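PDB 4HVM: TlmII from Streptoalloteichus hindustanus, which belongs to the condensation-domain family of nonribosomal peptide synthesis, acts in tallysomycin biosynthesis and may bind phosphopantetheine, as its family does. Local coordinates for residues Asp57-Ala62 with Gly155-Ala160; Arg171-Val176 with Gly290-Pro295. One frame throughout, in Å; residues are numbered along the deposited sequence.

Contact 1 of 2, residues Asp57-Ala62 with Gly155-Ala160; sequences DEVLDA and GAVWQA
Two helices of the condensation-domain fold, 49-62 and 147-161, lean on each other here through the last turns of the first and the later turns of the second. Their local axes approach to 9.1 Å with an angle of 121° between the chain directions, so the helices cross steeply. Val59 carries the largest share of the contact: its backbone lies nearest Val157, and its two methyls part over the facing helix. Val59 CG1, anti to the backbone N, lies 4.1 Å from Ala156 CB. Val59 CG2, set beside the backbone N, lies over the helix backbone itself, 3.6 Å from Val157 CA, and also meets Val157 CG2 at 3.8 Å. Both helices belong to the first lobe of this acyltransferase-like fold, where they cover a sheet: Val157 also touches Leu124 and Leu136 on two neighbouring strands, and Leu60 shares Leu124 from the first helix. A beta-branched valine suits the crossing because it is compact and spreads apolar surface to both flanks, while the small alanines of the other helix let it come close to the main chain. Ala160 extends the apolar strip, its CB 4.3 Å from Val59 CG2, and continues onto Ala55 one turn before Val59. At the margin Glu58 stretches out, CG anti to the backbone N and the chain straight beyond it, laying its carboxylate alongside Ala160 with Glu58 OE1 4.0 Å from Ala160 CB; the charge suits this partly exposed border.

Contact 2 of 2, residues Arg171-Val176 with Gly290-Pro295; sequences RDFAEV and GSVVGP
Val292 stands between the side chains of Arg171, Phe173 and Val176, joining the loop between helices 147-161 and 185-198 to loop 290-295, which leads into strand 297-305. Its two methyls serve different neighbours. Val292 CG2 lies 3.6 Å from Arg171 CD, where the extended arginine chain crosses it obliquely. Val292 CG1 turns the other way, meeting Val176 CG2 tip to tip at 4.0 Å and sitting in the plane of the Phe173 ring, at its edge. Pro295 covers one face of that ring at about a right angle, its CD in a CH-pi contact 4.0 Å from the Phe173 ring centroid and 24° off the normal. An alanine in place of Phe173 would probably lose both the CH-pi contact and the packing at the ring's edge. Gly294 suits its place because a CB would run into the ring. Arg171 N donates a nearly straight hydrogen bond (3.3 Å, 179°) to Ser291 O, from above the carbonyl plane; Ser291 centres an inverse gamma turn, and Asp172 OD1 accepts from Ala174 N in an Asx turn. Arg171 NE forms a salt bridge to Glu175 OE1 at 2.9 Å, while Val176 CG1 rests 3.6 Å above the Arg171 guanidinium plane. The arginine thus uses its methylene chain against Val292 and its charge on Glu175, so the loops are joined chiefly by apolar packing, with one backbone hydrogen bond beside it.

In the fold
Contacts 1 and 2 are both largely buried, yet they join different kinds of element. The centre of contact 1 lies about 22 Å from that of the chain and packs helix on helix within the first lobe; the centre of contact 2, about 17 Å from that of the chain, brings together two irregular loops, the second leading into the six-stranded sheet. Helix 147-161 links them: its late turns form one side of contact 1, while its Ser149, Met152 and Val153 meet loop 290-295. The centres of the two contacts are about 16 Å apart. Contact 1 relies on small aliphatic groups, whereas contact 2 adds aromatic packing and a single backbone hydrogen bond, with a salt bridge inside 171-176.

Contact 1 of 2, residues Asp57-Ala62 with Gly155-Ala160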
loop_
_atom_site.group_PDB
_atom_site.type_symbol
_atom_site.label_atom_id
_atom_site.label_comp_id
_atom_site.label_asym_id
_atom_site.label_seq_id
_atom_site.Cartn_x
_atom_site.Cartn_y
_atom_site.Cartn_z
ATOM N N ASP A 57 13.229 -5.567 -20.225
ATOM C CA ASP A 57 12.507 -5.258 -21.452
ATOM C C ASP A 57 11.523 -6.368 -21.797
ATOM O O ASP A 57 10.433 -6.111 -22.306
ATOM C CB ASP A 57 13.484 -5.054 -22.612
ATOM C CG ASP A 57 14.272 -3.764 -22.489
ATOM O OD1 ASP A 57 13.704 -2.765 -21.999
ATOM O OD2 ASP A 57 15.458 -3.747 -22.885
ATOM N N GLU A 58 11.920 -7.604 -21.512
ATOM C CA GLU A 58 11.086 -8.767 -21.785
ATOM C C GLU A 58 9.824 -8.746 -20.927
ATOM O O GLU A 58 8.733 -9.067 -21.401
ATOM C CB GLU A 58 11.878 -10.054 -21.538
ATOM C CG GLU A 58 11.101 -11.337 -21.778
ATOM C CD GLU A 58 11.945 -12.575 -21.542
ATOM O OE1 GLU A 58 13.189 -12.457 -21.536
ATOM O OE2 GLU A 58 11.362 -13.665 -21.358
ATOM N N VAL A 59 9.982 -8.357 -19.665
ATOM C CA VAL A 59 8.859 -8.281 -18.739
ATOM C C VAL A 59 7.949 -7.106 -19.077
ATOM O O VAL A 59 6.723 -7.223 -19.015
ATOM C CB VAL A 59 9.342 -8.168 -17.279
ATOM C CG1 VAL A 59 8.166 -7.958 -16.340
ATOM C CG2 VAL A 59 10.117 -9.414 -16.892
ATOM N N LEU A 60 8.553 -5.980 -19.451
ATOM C CA LEU A 60 7.793 -4.799 -19.862
ATOM C C LEU A 60 6.952 -5.087 -21.100
ATOM O O LEU A 60 5.919 -4.457 -21.321
ATOM C CB LEU A 60 8.724 -3.612 -20.131
ATOM C CG LEU A 60 9.381 -2.973 -18.901
ATOM C CD1 LEU A 60 10.264 -1.796 -19.300
ATOM C CD2 LEU A 60 8.330 -2.551 -17.878
ATOM N N ASP A 61 7.404 -6.044 -21.901
ATOM C CA ASP A 61 6.694 -6.436 -23.109
ATOM C C ASP A 61 5.562 -7.401 -22.783
ATOM O O ASP A 61 4.437 -7.234 -23.251
ATOM C CB ASP A 61 7.662 -7.081 -24.104
ATOM C CG ASP A 61 6.954 -7.699 -25.299
ATOM O OD1 ASP A 61 6.757 -6.989 -26.309
ATOM O OD2 ASP A 61 6.602 -8.898 -25.233
ATOM N N ALA A 62 5.873 -8.409 -21.974
ATOM C CA ALA A 62 4.931 -9.479 -21.667
ATOM C C ALA A 62 3.711 -8.990 -20.892
ATOM O O ALA A 62 2.658 -9.624 -20.925
ATOM C CB ALA A 62 5.628 -10.594 -20.903
ATOM N N GLY A 155 10.089 -9.519 -9.281
ATOM C CA GLY A 155 10.418 -10.932 -9.258
ATOM C C GLY A 155 10.436 -11.519 -10.655
ATOM O O GLY A 155 11.276 -12.361 -10.975
ATOM N N ALA A 156 9.508 -11.064 -11.491
ATOM C CA ALA A 156 9.400 -11.549 -12.862
ATOM C C ALA A 156 10.632 -11.198 -13.697
ATOM O O ALA A 156 11.024 -11.954 -14.587
ATOM C CB ALA A 156 8.142 -11.002 -13.520
ATOM N N VAL A 157 11.238 -10.050 -13.406
ATOM C CA VAL A 157 12.437 -9.620 -14.115
ATOM C C VAL A 157 13.609 -10.545 -13.803
ATOM O O VAL A 157 14.350 -10.948 -14.700
ATOM C CB VAL A 157 12.813 -8.166 -13.772
ATOM C CG1 VAL A 157 14.110 -7.776 -14.463
ATOM C CG2 VAL A 157 11.688 -7.221 -14.169
ATOM N N TRP A 158 13.767 -10.888 -12.531
ATOM C CA TRP A 158 14.820 -11.814 -12.129
ATOM C C TRP A 158 14.559 -13.224 -12.651
ATOM O O TRP A 158 15.495 -13.979 -12.917
ATOM C CB TRP A 158 14.983 -11.822 -10.610
ATOM C CG TRP A 158 15.766 -10.649 -10.091
ATOM C CD1 TRP A 158 15.291 -9.604 -9.353
ATOM C CD2 TRP A 158 17.164 -10.402 -10.284
ATOM N NE1 TRP A 158 16.311 -8.723 -9.068
ATOM C CE2 TRP A 158 17.471 -9.191 -9.630
ATOM C CE3 TRP A 158 18.187 -11.088 -10.944
ATOM C CZ2 TRP A 158 18.758 -8.654 -9.618
ATOM C CZ3 TRP A 158 19.464 -10.554 -10.932
ATOM C CH2 TRP A 158 19.738 -9.349 -10.273
ATOM N N GLN A 159 13.285 -13.577 -12.790
ATOM C CA GLN A 159 12.919 -14.858 -13.380
ATOM C C GLN A 159 13.355 -14.924 -14.840
ATOM O O GLN A 159 13.856 -15.950 -15.301
ATOM C CB GLN A 159 11.410 -15.100 -13.275
ATOM C CG GLN A 159 10.940 -15.604 -11.916
ATOM C CD GLN A 159 9.478 -16.027 -11.922
ATOM O OE1 GLN A 159 8.747 -15.770 -12.880
ATOM N NE2 GLN A 159 9.048 -16.683 -10.849
ATOM N N ALA A 160 13.160 -13.823 -15.558
ATOM C CA ALA A 160 13.542 -13.741 -16.962
ATOM C C ALA A 160 15.055 -13.798 -17.113
ATOM O O ALA A 160 15.567 -14.306 -18.110
ATOM C CB ALA A 160 12.990 -12.468 -17.587
#

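Contact 2 of 2, residues Arg171-Val176 with Gly290-Pro295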
loop_
_atom_site.group_PDB
_atom_site.type_symbol
_atom_site.label_atom_id
_atom_site.label_comp_id
_atom_site.label_asym_id
_atom_site.label_seq_id
_atom_site.Cartn_x
_atom_site.Cartn_y
_atom_site.Cartn_z
ATOM N N ARG A 171 -1.779 -14.304 -14.550
ATOM C CA ARG A 171 -3.091 -14.034 -15.123
ATOM C C ARG A 171 -3.187 -12.565 -15.519
ATOM O O ARG A 171 -2.974 -11.683 -14.688
ATOM C CB ARG A 171 -4.184 -14.371 -14.111
ATOM C CG ARG A 171 -5.597 -14.277 -14.656
ATOM C CD ARG A 171 -6.609 -14.575 -13.565
ATOM N NE ARG A 171 -7.982 -14.578 -14.058
ATOM C CZ ARG A 171 -9.056 -14.594 -13.274
ATOM N NH1 ARG A 171 -8.919 -14.600 -11.954
ATOM N NH2 ARG A 171 -10.268 -14.599 -13.812
ATOM N N ASP A 172 -3.506 -12.309 -16.786
ATOM C CA ASP A 172 -3.591 -10.944 -17.301
ATOM C C ASP A 172 -4.713 -10.171 -16.606
ATOM O O ASP A 172 -5.785 -10.715 -16.341
ATOM C CB ASP A 172 -3.800 -10.959 -18.822
ATOM C CG ASP A 172 -3.434 -9.635 -19.483
ATOM O OD1 ASP A 172 -3.671 -8.566 -18.878
ATOM O OD2 ASP A 172 -2.909 -9.667 -20.617
ATOM N N PHE A 173 -4.448 -8.902 -16.310
ATOM C CA PHE A 173 -5.411 -8.048 -15.628
ATOM C C PHE A 173 -6.652 -7.804 -16.476
ATOM O O PHE A 173 -7.716 -7.479 -15.953
ATOM C CB PHE A 173 -4.766 -6.712 -15.253
ATOM C CG PHE A 173 -5.714 -5.740 -14.611
ATOM C CD1 PHE A 173 -6.103 -5.907 -13.294
ATOM C CD2 PHE A 173 -6.215 -4.662 -15.321
ATOM C CE1 PHE A 173 -6.973 -5.020 -12.697
ATOM C CE2 PHE A 173 -7.087 -3.769 -14.729
ATOM C CZ PHE A 173 -7.467 -3.949 -13.414
ATOM N N ALA A 174 -6.507 -7.965 -17.786
ATOM C CA ALA A 174 -7.609 -7.764 -18.717
ATOM C C ALA A 174 -8.797 -8.674 -18.400
ATOM O O ALA A 174 -9.951 -8.325 -18.658
ATOM C CB ALA A 174 -7.130 -7.990 -20.138
ATOM N N GLU A 175 -8.511 -9.840 -17.832
ATOM C CA GLU A 175 -9.553 -10.809 -17.509
ATOM C C GLU A 175 -10.405 -10.366 -16.322
ATOM O O GLU A 175 -11.541 -10.815 -16.167
ATOM C CB GLU A 175 -8.946 -12.184 -17.223
ATOM C CG GLU A 175 -8.148 -12.778 -18.373
ATOM C CD GLU A 175 -7.641 -14.179 -18.069
ATOM O OE1 GLU A 175 -7.993 -14.722 -16.999
ATOM O OE2 GLU A 175 -6.892 -14.733 -18.903
ATOM N N VAL A 176 -9.855 -9.488 -15.486
ATOM C CA VAL A 176 -10.550 -9.048 -14.278
ATOM C C VAL A 176 -10.751 -7.535 -14.225
ATOM O O VAL A 176 -11.113 -6.988 -13.184
ATOM C CB VAL A 176 -9.811 -9.502 -13.001
ATOM C CG1 VAL A 176 -9.769 -11.020 -12.924
ATOM C CG2 VAL A 176 -8.406 -8.922 -12.964
ATOM N N GLY A 290 -6.782 -14.768 -9.328
ATOM C CA GLY A 290 -5.503 -15.422 -9.544
ATOM C C GLY A 290 -4.283 -14.578 -9.227
ATOM O O GLY A 290 -4.381 -13.505 -8.629
ATOM N N SER A 291 -3.118 -15.072 -9.629
ATOM C CA SER A 291 -1.889 -14.299 -9.510
ATOM C C SER A 291 -1.884 -13.174 -10.545
ATOM O O SER A 291 -1.158 -13.224 -11.539
ATOM C CB SER A 291 -0.666 -15.200 -9.675
ATOM O OG SER A 291 -0.782 -16.002 -10.835
ATOM N N VAL A 292 -2.708 -12.161 -10.303
ATOM C CA VAL A 292 -2.892 -11.080 -11.262
ATOM C C VAL A 292 -2.010 -9.881 -10.943
ATOM O O VAL A 292 -2.001 -9.392 -9.815
ATOM C CB VAL A 292 -4.362 -10.608 -11.291
ATOM C CG1 VAL A 292 -4.531 -9.421 -12.230
ATOM C CG2 VAL A 292 -5.276 -11.749 -11.698
ATOM N N VAL A 293 -1.263 -9.417 -11.938
ATOM C CA VAL A 293 -0.513 -8.174 -11.807
ATOM C C VAL A 293 -1.439 -7.015 -12.142
ATOM O O VAL A 293 -1.917 -6.904 -13.270
ATOM C CB VAL A 293 0.713 -8.138 -12.752
ATOM C CG1 VAL A 293 1.330 -6.747 -12.790
ATOM C CG2 VAL A 293 1.745 -9.160 -12.322
ATOM N N GLY A 294 -1.698 -6.163 -11.154
ATOM C CA GLY A 294 -2.574 -5.021 -11.337
ATOM C C GLY A 294 -3.163 -4.484 -10.047
ATOM O O GLY A 294 -2.864 -4.984 -8.961
ATOM N N PRO A 295 -4.011 -3.452 -10.161
ATOM C CA PRO A 295 -4.670 -2.843 -9.002
ATOM C C PRO A 295 -5.821 -3.692 -8.469
ATOM O O PRO A 295 -6.926 -3.648 -9.010
ATOM C CB PRO A 295 -5.204 -1.523 -9.560
ATOM C CG PRO A 295 -5.427 -1.794 -11.008
ATOM C CD PRO A 295 -4.360 -2.770 -11.421
#